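PDB 2QJ8: Mlr6093 protein from Mesorhizobium loti, which probably acts as a zinc-dependent hydrolase of the succinylglutamate desuccinylase/aspartoacylase family, probably cleaving amide or ester bonds. Local coordinates for residues 27-32 with 119-124; 85-90 with 104-109; 192-195 with 201-204; 95-100 with 140-145; 11-16 with 78-83. One frame throughout, in Å; residues are numbered along the deposited sequence.

Interaction 1 of 5, residues 27-32 with 119-124; sequences GADCEA and SERIAD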
# COMPACT_ATOMS: atom_id res chain seq x y z
N GLY A 27 -32.48 -0.95 -2.08
CA GLY A 27 -32.79 0.15 -2.98
C GLY A 27 -32.66 -0.38 -4.38
O GLY A 27 -32.57 -1.61 -4.59
N ALA A 28 -32.63 0.54 -5.33
CA ALA A 28 -32.61 0.20 -6.73
C ALA A 28 -31.37 -0.52 -7.23
O ALA A 28 -31.45 -1.16 -8.26
CB ALA A 28 -32.86 1.48 -7.59
N ASP A 29 -30.23 -0.40 -6.53
CA ASP A 29 -28.95 -0.99 -7.00
C ASP A 29 -28.45 -2.22 -6.23
O ASP A 29 -27.57 -2.92 -6.75
CB ASP A 29 -27.83 0.07 -7.11
CG ASP A 29 -27.60 0.82 -5.83
OD1 ASP A 29 -28.28 0.53 -4.83
OD2 ASP A 29 -26.75 1.72 -5.81
N CYS A 30 -28.93 -2.46 -5.01
CA CYS A 30 -28.58 -3.69 -4.30
C CYS A 30 -29.50 -3.97 -3.11
O CYS A 30 -30.29 -3.13 -2.72
CB CYS A 30 -27.10 -3.71 -3.87
SG CYS A 30 -26.72 -2.48 -2.71
N GLU A 31 -29.36 -5.17 -2.55
CA GLU A 31 -30.15 -5.64 -1.40
C GLU A 31 -29.74 -4.92 -0.10
O GLU A 31 -28.80 -4.13 -0.10
CB GLU A 31 -29.99 -7.15 -1.23
CG GLU A 31 -30.42 -8.01 -2.44
CD GLU A 31 -31.90 -7.96 -2.74
OE1 GLU A 31 -32.71 -7.77 -1.80
OE2 GLU A 31 -32.26 -8.13 -3.93
N ALA A 32 -30.48 -5.15 0.99
CA ALA A 32 -30.17 -4.53 2.28
C ALA A 32 -28.79 -4.90 2.75
O ALA A 32 -28.31 -6.01 2.46
CB ALA A 32 -31.21 -4.93 3.37
N SER A 119 -24.44 4.11 -1.75
CA SER A 119 -23.65 5.06 -0.93
C SER A 119 -24.51 6.10 -0.20
O SER A 119 -24.28 6.40 0.98
CB SER A 119 -22.59 5.79 -1.76
OG SER A 119 -21.83 4.85 -2.49
N GLU A 120 -25.51 6.60 -0.91
CA GLU A 120 -26.46 7.59 -0.40
C GLU A 120 -27.37 7.02 0.69
O GLU A 120 -27.70 7.73 1.65
CB GLU A 120 -27.32 8.14 -1.54
CG GLU A 120 -26.54 8.79 -2.67
CD GLU A 120 -27.46 9.28 -3.73
OE1 GLU A 120 -27.99 10.40 -3.58
OE2 GLU A 120 -27.66 8.55 -4.73
N ARG A 121 -27.79 5.75 0.54
CA ARG A 121 -28.60 5.08 1.58
C ARG A 121 -27.76 4.78 2.84
O ARG A 121 -28.28 4.87 3.95
CB ARG A 121 -29.27 3.79 1.07
CG ARG A 121 -30.20 4.02 -0.12
CD ARG A 121 -31.14 2.82 -0.40
NE ARG A 121 -30.42 1.57 -0.67
CZ ARG A 121 -29.79 1.27 -1.80
NH1 ARG A 121 -29.75 2.11 -2.81
NH2 ARG A 121 -29.19 0.10 -1.92
N ILE A 122 -26.48 4.44 2.67
CA ILE A 122 -25.58 4.22 3.82
C ILE A 122 -25.44 5.53 4.60
O ILE A 122 -25.58 5.53 5.83
CB ILE A 122 -24.18 3.68 3.42
CG1 ILE A 122 -24.31 2.26 2.81
CG2 ILE A 122 -23.21 3.64 4.71
CD1 ILE A 122 -23.12 1.80 2.03
N ALA A 123 -25.18 6.62 3.87
CA ALA A 123 -25.00 7.95 4.45
C ALA A 123 -26.29 8.40 5.17
O ALA A 123 -26.22 8.89 6.28
CB ALA A 123 -24.58 8.96 3.36
N ASP A 124 -27.44 8.18 4.53
CA ASP A 124 -28.75 8.45 5.13
C ASP A 124 -29.02 7.68 6.43
O ASP A 124 -29.55 8.28 7.37
CB ASP A 124 -29.84 8.17 4.11
CG ASP A 124 -31.22 8.43 4.66
OD1 ASP A 124 -31.58 9.59 4.89
OD2 ASP A 124 -31.94 7.44 4.87
O HOH W 1 -28.72 -1.39 0.71

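Interaction 2 of 5, residues 85-90 with 104-109; sequences PEINPL and KNLNRV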
# COMPACT_ATOMS: atom_id res chain seq x y z
N PRO A 85 -16.81 0.00 12.82
CA PRO A 85 -15.46 -0.18 12.25
C PRO A 85 -15.30 -0.12 10.76
O PRO A 85 -14.25 0.36 10.33
CB PRO A 85 -14.98 -1.54 12.85
CG PRO A 85 -15.80 -1.69 14.09
CD PRO A 85 -17.16 -1.20 13.60
N GLU A 86 -16.33 -0.51 9.99
CA GLU A 86 -16.31 -0.46 8.53
C GLU A 86 -17.65 0.09 8.05
O GLU A 86 -18.60 -0.67 7.89
CB GLU A 86 -16.11 -1.84 7.88
CG GLU A 86 -14.84 -2.57 8.22
CD GLU A 86 -14.96 -3.52 9.39
OE1 GLU A 86 -15.90 -4.36 9.42
OE2 GLU A 86 -14.06 -3.49 10.27
N ILE A 87 -17.72 1.39 7.80
CA ILE A 87 -18.93 1.99 7.28
C ILE A 87 -19.16 1.65 5.80
O ILE A 87 -20.29 1.77 5.33
CB ILE A 87 -19.05 3.55 7.51
CG1 ILE A 87 -17.98 4.35 6.72
CG2 ILE A 87 -19.07 3.86 8.97
CD1 ILE A 87 -18.05 5.91 6.87
N ASN A 88 -18.12 1.23 5.05
CA ASN A 88 -18.28 0.89 3.63
C ASN A 88 -17.79 -0.55 3.36
O ASN A 88 -16.74 -0.75 2.72
CB ASN A 88 -17.53 1.92 2.75
CG ASN A 88 -17.95 1.87 1.28
OD1 ASN A 88 -18.54 0.91 0.82
ND2 ASN A 88 -17.58 2.90 0.54
N PRO A 89 -18.53 -1.56 3.86
CA PRO A 89 -18.13 -2.97 3.65
C PRO A 89 -17.99 -3.39 2.22
O PRO A 89 -17.16 -4.22 1.93
CB PRO A 89 -19.25 -3.77 4.35
CG PRO A 89 -20.38 -2.86 4.49
CD PRO A 89 -19.79 -1.48 4.64
N LEU A 90 -18.81 -2.84 1.33
CA LEU A 90 -18.68 -3.13 -0.08
C LEU A 90 -17.29 -2.78 -0.61
O LEU A 90 -16.67 -3.60 -1.27
CB LEU A 90 -19.74 -2.39 -0.86
CG LEU A 90 -21.18 -2.85 -0.74
CD1 LEU A 90 -22.05 -1.86 -1.48
CD2 LEU A 90 -21.33 -4.25 -1.33
N LYS A 104 -19.39 5.93 -5.86
CA LYS A 104 -19.37 7.14 -5.04
C LYS A 104 -18.52 6.99 -3.79
O LYS A 104 -18.39 5.91 -3.19
CB LYS A 104 -20.79 7.59 -4.66
CG LYS A 104 -21.73 7.80 -5.86
CD LYS A 104 -23.17 8.20 -5.49
CE LYS A 104 -23.98 8.38 -6.77
NZ LYS A 104 -25.45 8.53 -6.55
N ASN A 105 -17.92 8.10 -3.42
CA ASN A 105 -17.15 8.26 -2.19
C ASN A 105 -18.20 8.59 -1.16
O ASN A 105 -18.83 9.66 -1.19
CB ASN A 105 -16.11 9.36 -2.38
CG ASN A 105 -15.34 9.71 -1.12
OD1 ASN A 105 -15.59 9.24 -0.00
ND2 ASN A 105 -14.33 10.54 -1.31
N LEU A 106 -18.43 7.62 -0.29
CA LEU A 106 -19.44 7.65 0.76
C LEU A 106 -19.40 8.91 1.63
O LEU A 106 -20.45 9.46 2.00
CB LEU A 106 -19.31 6.37 1.61
CG LEU A 106 -20.16 6.20 2.87
CD1 LEU A 106 -21.62 6.26 2.48
CD2 LEU A 106 -19.82 4.88 3.59
N ASN A 107 -18.19 9.34 1.95
CA ASN A 107 -17.96 10.54 2.74
C ASN A 107 -18.47 11.80 2.03
O ASN A 107 -19.20 12.58 2.67
CB ASN A 107 -16.47 10.65 3.10
CG ASN A 107 -16.16 11.80 4.05
OD1 ASN A 107 -16.16 12.97 3.65
ND2 ASN A 107 -15.83 11.46 5.29
N ARG A 108 -18.17 11.98 0.74
CA ARG A 108 -18.63 13.20 0.04
C ARG A 108 -20.13 13.26 -0.23
O ARG A 108 -20.64 14.36 -0.49
CB ARG A 108 -17.83 13.60 -1.23
CG ARG A 108 -17.73 12.58 -2.33
CD ARG A 108 -17.45 13.17 -3.73
NE ARG A 108 -16.87 12.17 -4.64
CZ ARG A 108 -17.51 11.14 -5.22
NH1 ARG A 108 -18.81 10.89 -5.02
NH2 ARG A 108 -16.81 10.30 -6.00
N VAL A 109 -20.85 12.14 -0.13
CA VAL A 109 -22.32 12.15 -0.36
C VAL A 109 -23.20 12.44 0.87
O VAL A 109 -24.39 12.63 0.71
CB VAL A 109 -22.82 10.86 -1.05
CG1 VAL A 109 -21.96 10.56 -2.28
CG2 VAL A 109 -22.83 9.71 -0.09
O HOH W 2 -15.90 5.66 -0.12

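Interaction 3 of 5, residues 192-195 with 201-204; sequences DTLV and TFIC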
# COMPACT_ATOMS: atom_id res chain seq x y z
N ASP A 192 -18.93 19.16 5.81
CA ASP A 192 -19.99 20.18 5.78
C ASP A 192 -21.16 19.84 6.68
O ASP A 192 -21.71 20.71 7.34
CB ASP A 192 -20.52 20.38 4.37
CG ASP A 192 -19.60 21.21 3.50
OD1 ASP A 192 -18.55 21.70 3.98
OD2 ASP A 192 -19.94 21.36 2.30
N THR A 193 -21.53 18.57 6.70
CA THR A 193 -22.66 18.11 7.52
C THR A 193 -22.42 18.27 9.02
O THR A 193 -23.19 18.93 9.70
CB THR A 193 -23.01 16.62 7.17
OG1 THR A 193 -23.56 16.61 5.86
CG2 THR A 193 -24.05 16.07 8.13
N LEU A 194 -21.32 17.74 9.49
CA LEU A 194 -21.00 17.74 10.92
C LEU A 194 -20.53 19.08 11.45
O LEU A 194 -20.97 19.53 12.51
CB LEU A 194 -19.96 16.68 11.24
CG LEU A 194 -20.39 15.21 11.29
CD1 LEU A 194 -21.43 14.89 10.26
CD2 LEU A 194 -19.13 14.38 11.13
N VAL A 195 -19.61 19.67 10.73
CA VAL A 195 -19.04 20.96 11.10
C VAL A 195 -19.98 22.14 10.85
O VAL A 195 -20.39 22.83 11.78
CB VAL A 195 -17.68 21.21 10.37
CG1 VAL A 195 -17.08 22.60 10.71
CG2 VAL A 195 -16.71 20.07 10.70
N THR A 201 -17.98 18.72 16.76
CA THR A 201 -16.53 18.48 16.76
C THR A 201 -16.29 17.30 15.85
O THR A 201 -16.82 16.23 16.07
CB THR A 201 -16.04 18.18 18.17
OG1 THR A 201 -16.29 19.34 18.96
CG2 THR A 201 -14.50 17.84 18.18
N PHE A 202 -15.59 17.53 14.73
CA PHE A 202 -15.27 16.47 13.79
C PHE A 202 -13.75 16.35 13.73
O PHE A 202 -13.08 17.32 13.38
CB PHE A 202 -15.86 16.80 12.43
CG PHE A 202 -15.60 15.77 11.36
CD1 PHE A 202 -15.76 14.40 11.62
CD2 PHE A 202 -15.26 16.17 10.07
CE1 PHE A 202 -15.56 13.44 10.64
CE2 PHE A 202 -15.06 15.21 9.06
CZ PHE A 202 -15.20 13.84 9.35
N ILE A 203 -13.24 15.16 14.08
CA ILE A 203 -11.81 14.86 14.14
C ILE A 203 -11.46 13.72 13.18
O ILE A 203 -12.11 12.68 13.16
CB ILE A 203 -11.36 14.61 15.61
CG1 ILE A 203 -11.46 15.93 16.38
CG2 ILE A 203 -9.95 14.15 15.69
CD1 ILE A 203 -11.17 15.78 17.83
N CYS A 204 -10.46 13.97 12.32
CA CYS A 204 -10.04 13.04 11.30
C CYS A 204 -8.57 12.65 11.53
O CYS A 204 -7.69 13.50 11.36
CB CYS A 204 -10.24 13.74 9.96
SG CYS A 204 -10.11 12.70 8.56

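Interaction 4 of 5, residues 95-100 with 140-145; sequences WTRNTP and LHSFGP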
# COMPACT_ATOMS: atom_id res chain seq x y z
N TRP A 95 -11.70 -4.22 -2.31
CA TRP A 95 -10.35 -3.67 -2.40
C TRP A 95 -10.33 -2.38 -3.25
O TRP A 95 -9.37 -2.16 -4.00
CB TRP A 95 -9.37 -4.75 -2.95
CG TRP A 95 -9.55 -6.05 -2.23
CD1 TRP A 95 -9.29 -6.25 -0.92
CD2 TRP A 95 -10.06 -7.29 -2.74
NE1 TRP A 95 -9.60 -7.52 -0.57
CE2 TRP A 95 -10.07 -8.20 -1.66
CE3 TRP A 95 -10.52 -7.73 -3.99
CZ2 TRP A 95 -10.51 -9.53 -1.79
CZ3 TRP A 95 -10.95 -9.05 -4.13
CH2 TRP A 95 -10.94 -9.94 -3.03
N THR A 96 -11.40 -1.58 -3.13
CA THR A 96 -11.60 -0.38 -3.91
C THR A 96 -11.58 0.84 -2.99
O THR A 96 -11.84 0.73 -1.78
CB THR A 96 -12.96 -0.50 -4.64
OG1 THR A 96 -13.07 -1.80 -5.25
CG2 THR A 96 -13.08 0.51 -5.71
N ARG A 97 -11.27 2.01 -3.54
CA ARG A 97 -11.27 3.21 -2.72
C ARG A 97 -12.69 3.60 -2.39
O ARG A 97 -13.01 3.88 -1.26
CB ARG A 97 -10.59 4.39 -3.40
CG ARG A 97 -10.58 5.60 -2.46
CD ARG A 97 -9.42 6.47 -2.72
NE ARG A 97 -9.31 7.50 -1.68
CZ ARG A 97 -8.81 7.31 -0.46
NH1 ARG A 97 -8.41 6.12 -0.01
NH2 ARG A 97 -8.77 8.35 0.36
N ASN A 98 -13.56 3.60 -3.39
CA ASN A 98 -14.93 3.97 -3.20
C ASN A 98 -15.89 2.81 -3.43
O ASN A 98 -15.49 1.71 -3.81
CB ASN A 98 -15.19 5.20 -4.07
CG ASN A 98 -14.36 6.40 -3.60
OD1 ASN A 98 -14.26 6.66 -2.40
ND2 ASN A 98 -13.70 7.06 -4.53
N THR A 99 -17.16 3.08 -3.17
CA THR A 99 -18.19 2.07 -3.27
C THR A 99 -18.21 1.46 -4.68
O THR A 99 -18.39 2.19 -5.66
CB THR A 99 -19.55 2.67 -2.92
OG1 THR A 99 -19.44 3.37 -1.68
CG2 THR A 99 -20.64 1.60 -2.83
N PRO A 100 -17.98 0.14 -4.79
CA PRO A 100 -17.95 -0.46 -6.12
C PRO A 100 -19.28 -0.47 -6.89
O PRO A 100 -19.25 -0.46 -8.12
CB PRO A 100 -17.48 -1.89 -5.84
CG PRO A 100 -17.88 -2.15 -4.45
CD PRO A 100 -17.70 -0.86 -3.74
N LEU A 140 -11.52 7.52 11.42
CA LEU A 140 -10.22 6.87 11.25
C LEU A 140 -10.09 6.78 9.72
O LEU A 140 -10.57 5.84 9.08
CB LEU A 140 -10.19 5.53 11.98
CG LEU A 140 -10.67 5.60 13.45
CD1 LEU A 140 -10.68 4.22 14.08
CD2 LEU A 140 -9.86 6.59 14.33
N HIS A 141 -9.44 7.81 9.16
CA HIS A 141 -9.49 8.12 7.71
C HIS A 141 -8.32 7.62 6.86
O HIS A 141 -7.16 7.60 7.29
CB HIS A 141 -9.65 9.63 7.58
CG HIS A 141 -9.81 10.12 6.18
ND1 HIS A 141 -8.78 10.72 5.48
CD2 HIS A 141 -10.87 10.09 5.34
CE1 HIS A 141 -9.20 11.04 4.27
NE2 HIS A 141 -10.47 10.67 4.15
N SER A 142 -8.66 7.19 5.65
CA SER A 142 -7.68 6.69 4.73
C SER A 142 -7.11 7.85 3.97
O SER A 142 -7.83 8.46 3.19
CB SER A 142 -8.31 5.73 3.74
OG SER A 142 -7.32 5.28 2.83
N PHE A 143 -5.85 8.18 4.19
CA PHE A 143 -5.24 9.27 3.43
C PHE A 143 -5.09 8.82 1.96
O PHE A 143 -5.39 9.59 1.04
CB PHE A 143 -3.91 9.66 4.06
CG PHE A 143 -3.37 10.95 3.55
CD1 PHE A 143 -3.91 12.15 4.01
CD2 PHE A 143 -2.37 10.98 2.60
CE1 PHE A 143 -3.44 13.35 3.56
CE2 PHE A 143 -1.89 12.19 2.13
CZ PHE A 143 -2.43 13.37 2.63
N GLY A 144 -4.68 7.57 1.76
CA GLY A 144 -4.52 6.95 0.43
C GLY A 144 -3.51 5.84 0.60
O GLY A 144 -2.46 6.10 1.20
N PRO A 145 -3.78 4.58 0.12
CA PRO A 145 -2.75 3.50 0.28
C PRO A 145 -1.51 3.65 -0.61
O PRO A 145 -0.55 2.92 -0.46
CB PRO A 145 -3.47 2.21 -0.13
CG PRO A 145 -4.72 2.58 -0.64
CD PRO A 145 -4.95 4.08 -0.62

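Interaction 5 of 5, residues 11-16 with 78-83; sequences DLDTPG and CGRIII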
# COMPACT_ATOMS: atom_id res chain seq x y z
N ASP A 11 -31.19 -1.33 20.97
CA ASP A 11 -31.51 -0.08 21.58
C ASP A 11 -30.24 0.60 22.11
O ASP A 11 -29.56 0.01 22.93
CB ASP A 11 -32.50 -0.38 22.72
CG ASP A 11 -32.95 0.86 23.47
OD1 ASP A 11 -32.71 2.01 23.03
OD2 ASP A 11 -33.57 0.67 24.52
N LEU A 12 -29.95 1.81 21.63
CA LEU A 12 -28.79 2.62 22.10
C LEU A 12 -28.89 2.99 23.59
O LEU A 12 -27.86 3.14 24.24
CB LEU A 12 -28.61 3.91 21.29
CG LEU A 12 -28.15 3.81 19.84
CD1 LEU A 12 -28.30 5.17 19.08
CD2 LEU A 12 -26.73 3.30 19.80
N ASP A 13 -30.12 3.10 24.11
CA ASP A 13 -30.36 3.42 25.50
C ASP A 13 -30.15 2.25 26.45
O ASP A 13 -30.30 2.44 27.65
CB ASP A 13 -31.79 3.99 25.70
CG ASP A 13 -32.01 5.31 24.98
OD1 ASP A 13 -31.03 5.93 24.52
OD2 ASP A 13 -33.18 5.73 24.87
N THR A 14 -29.88 1.06 25.94
CA THR A 14 -29.59 -0.08 26.76
C THR A 14 -28.31 0.21 27.56
O THR A 14 -27.29 0.58 26.96
CB THR A 14 -29.36 -1.35 25.92
OG1 THR A 14 -30.56 -1.75 25.30
CG2 THR A 14 -28.91 -2.47 26.76
N PRO A 15 -28.35 0.06 28.91
CA PRO A 15 -27.14 0.29 29.68
C PRO A 15 -26.05 -0.72 29.38
O PRO A 15 -26.33 -1.87 29.03
CB PRO A 15 -27.62 0.18 31.14
CG PRO A 15 -28.87 -0.58 31.09
CD PRO A 15 -29.50 -0.27 29.79
N GLY A 16 -24.80 -0.30 29.51
CA GLY A 16 -23.66 -1.15 29.20
C GLY A 16 -23.31 -1.33 27.73
O GLY A 16 -23.61 -0.48 26.88
N CYS A 78 -17.58 6.89 31.43
CA CYS A 78 -18.89 7.52 31.39
C CYS A 78 -19.31 7.77 29.95
O CYS A 78 -18.59 7.41 29.01
CB CYS A 78 -18.83 8.86 32.15
SG CYS A 78 -17.78 10.12 31.40
N GLY A 79 -20.50 8.35 29.79
CA GLY A 79 -21.04 8.74 28.49
C GLY A 79 -21.41 7.59 27.58
O GLY A 79 -21.63 6.48 28.04
N ARG A 80 -21.45 7.88 26.28
CA ARG A 80 -21.78 6.89 25.29
C ARG A 80 -20.82 6.98 24.09
O ARG A 80 -20.62 8.04 23.54
CB ARG A 80 -23.24 7.04 24.82
CG ARG A 80 -23.73 5.83 23.96
CD ARG A 80 -25.04 6.16 23.25
NE ARG A 80 -26.16 6.16 24.17
CZ ARG A 80 -27.31 6.81 24.02
NH1 ARG A 80 -27.55 7.64 23.00
NH2 ARG A 80 -28.23 6.67 24.98
N ILE A 81 -20.24 5.84 23.71
CA ILE A 81 -19.35 5.70 22.56
C ILE A 81 -19.94 4.68 21.62
O ILE A 81 -20.21 3.54 22.01
CB ILE A 81 -17.91 5.27 22.94
CG1 ILE A 81 -17.30 6.31 23.88
CG2 ILE A 81 -17.06 5.12 21.63
CD1 ILE A 81 -15.94 5.95 24.48
N ILE A 82 -20.21 5.11 20.39
CA ILE A 82 -20.73 4.23 19.36
C ILE A 82 -19.57 4.03 18.36
O ILE A 82 -18.86 4.97 18.06
CB ILE A 82 -21.97 4.86 18.60
CG1 ILE A 82 -23.12 5.21 19.57
CG2 ILE A 82 -22.46 3.91 17.56
CD1 ILE A 82 -24.29 6.04 18.90
N ILE A 83 -19.37 2.79 17.89
CA ILE A 83 -18.30 2.48 16.92
C ILE A 83 -18.81 1.65 15.77
O ILE A 83 -19.51 0.65 16.00
CB ILE A 83 -17.08 1.72 17.56
CG1 ILE A 83 -16.50 2.48 18.76
CG2 ILE A 83 -15.96 1.49 16.52
CD1 ILE A 83 -15.40 1.72 19.60

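Interaction 1 of 5, residues 27-32 with 119-124
The carboxylate oxygen OD1 of D29 is gripped by both terminal nitrogens of R121: NH1 of R121 lies 3.0 Å from OD1 and NH2 of R121 3.1 Å from the same atom. OD1 sits in the guanidinium plane, while the carboxylate itself is turned 65° against that plane. NH1 comes from the syn side of the oxygen but well out of the carboxylate plane, and NH2 lies nearly along the C-O bond. The other oxygen, OD2, accepts from the backbone N of V118, in the first turn of helix 118-129. R121 bends at chi3 (-59°), which brings its flat end against the loop. There G27, with no side chain in the way, lays its CA over the centre of one guanidinium face, 3.4 Å from CZ of R121. SG of C30 adds a looser contact, 3.7 Å from NH2 of R121. A bridging water accepts from NH2 of R121 at 3.1 Å and also lies within hydrogen-bonding distance, 2.9 Å, of the E31 carbonyl oxygen. NH1 also donates to the carbonyl of G116, and NE to that of P25. A methionine in place of R121 would probably leave the D29 carboxylate without its counter-charge and the carbonyls of P25 and G116 without these donors. The contact is thus chiefly ionic and polar, one buried cation binding the 25-32 loop to helix 118-129, and the paired charges probably stabilise each other's ionised forms.

Interaction 2 of 5, residues 85-90 with 104-109
L106 is the residue of 104-109 that reaches across to I87 and N88, tying the start of helix 89-94 to the loop that follows it in the aspartoacylase-family catalytic domain. K104 comes first and turns its amine away, to the carboxylate of E120 and the hydroxyl of S117, while its carbonyl accepts from T99. N105 follows; its OD1 receives N54 ND2 and, weakly, the backbone N of N107, 3.3 Å away. At L106 the side chain enters the interface. With CG anti to the backbone N (chi1 174°), its CD2 methyl is carried against I87, 3.7 Å from CG1 of I87 and 3.6 Å from the I87 carbonyl oxygen. The same methyl touches CB of N88 at 3.8 Å. The backbone N of L106 gives its hydrogen to a water at 3.2 Å, and this water is also weakly reached by ND2 of N88. That amide has firmer partners in T99 OG1 and N54 O, while N88, the N-cap of helix 89-94, uses OD1 to cap the backbone N of A91. N107 pairs through its backbone with M190, and V109 rests on A123 of helix 118-129. The L106 methyl against the I87 side chain supplies the apolar part. Beside it, the bonds of N88 to T99, N54 and A91 set the orientation of its amide.

Interaction 3 of 5, residues 192-195 with 201-204
L194 and V195 of helix 190-197 pack on F202 of strand 201-208, a helix-against-strand contact within the alpha/beta catalytic domain of the aspartoacylase family. A short connection joins the two elements, and a backbone hydrogen bond between L194, in the helix, and K200, just before the strand, spans it. F202 holds CG anti to its own N (chi1 -180°), which projects the ring from the strand toward the helix. In L194 the second torsion of 36° is well short of the usual 60°; this rotation places CD2 over one face of the ring. The methyl does not sit above the middle. It lies 3.8 Å from the ring centroid, 28° off the normal, displaced toward the CD1 edge, and makes a CH-pi contact. V195 takes the other approach. Its CG2 branch is aimed at the root of the phenylalanine, 3.8 Å from CB of F202, and the two side chains cross at about a right angle. The helix widens into a pi-type turn along 192-195, where both residues lie. V137 of the adjoining strand touches both L194 and F202, and M190 and F191 of the helix also lie against the ring. The closest approach across the contact is that of L194 CD2 to F202 CD1, 3.4 Å.

Interaction 4 of 5, residues 95-100 with 140-145
R97 reaches S142 from a loop that leaves helix 89-94 through a Schellman motif at W95, and meets strand 136-144 near S142 in the family's catalytic alpha/beta domain. The arginine starts with CG anti to the backbone N (chi1 -178°) and stays straight to NE, an extended course that carries the guanidinium end-on to S142. Both terminal nitrogens are used, each on a different atom of one residue. NH1 of R97 donates to OG of S142 over 3.2 Å in a nearly straight bond (165°). NH2 of R97 gives a hydrogen to the carbonyl oxygen of S142 at 3.0 Å, likewise close to linear. Both acceptors lie in the guanidinium plane, which fixes the rotation of the group; seen from the S142 carbonyl, however, the donor stands 39° above the carbonyl plane. The R97 carbonyl is also occupied, by ND1 of H55, while ND1 of H141 is bonded to E206. H55 and E58 are spaced as in the His-x-x-Glu zinc motif of this family, with H141 probably the third ligand as in relatives, and S142 touches E58; the metal site therefore probably lies close by. A leucine in place of R97 would probably leave the hydroxyl and carbonyl of S142 without these two donors and loosen the tie of the loop to this strand. G144 and P145 add loose contacts, CD of P145 lying 4.1 Å from NH1 of R97.

Interaction 5 of 5, residues 11-16 with 78-83
D13 and R80 form the ionic part of this contact, with OD1 of D13 2.9 Å from NH2 of R80 in a salt bridge. The carboxylate and guanidinium planes are inclined by 31°. R80 leaves the strand with CG anti to its N (chi1 -169°) and bends at chi3, which swings the charged end toward the loop. The polar but unbonded part comes from the backbone: the carbonyl oxygen of L12 lies over one guanidinium face, 3.5 Å from NE of R80, at an angle too poor for a hydrogen bond. That oxygen is instead taken by the side-chain ND2 of N41. The apolar part is made by the L12 side chain, whose CD2 meets CD1 of I82 at 3.8 Å, the two side chains crossing at about a right angle. V133 touches both of them and extends this patch. Bonds inside the loop fix its shape. The backbone N of D13 donates to OD1 of D11 at 3.0 Å, and the carbonyl of D11 accepts from both N and OG1 of T14, which reach it from the same face. The result is a type I beta turn from D11 to T14 with an Asx turn at D11, in the loop linking the antiparallel strands 7-8 and 16-24, as in a beta hairpin whose turn is pinned to strand 79-84.

Interactions 1, 2 and 4 form a connected group around the loop between helices 89-94 and 118-129. Interaction 2 is nested within the chain loop closed by interaction 1, their centres 11 Å apart. Interaction 4 lies 8 Å from interaction 2, centre to centre, and T99 joins all three: its OG1 is 2.9 Å from both N88 ND2 and S119 OG. Interaction 4 contains H141, a probable zinc ligand; N105 of interaction 2 touches H55, and C204 of interaction 3 touches H141 from the neighbouring strand. Interaction 5 has no contact with the others beyond the chain continuity of 78-83 into 85-90; its centre is about 28 Å from that of interaction 4.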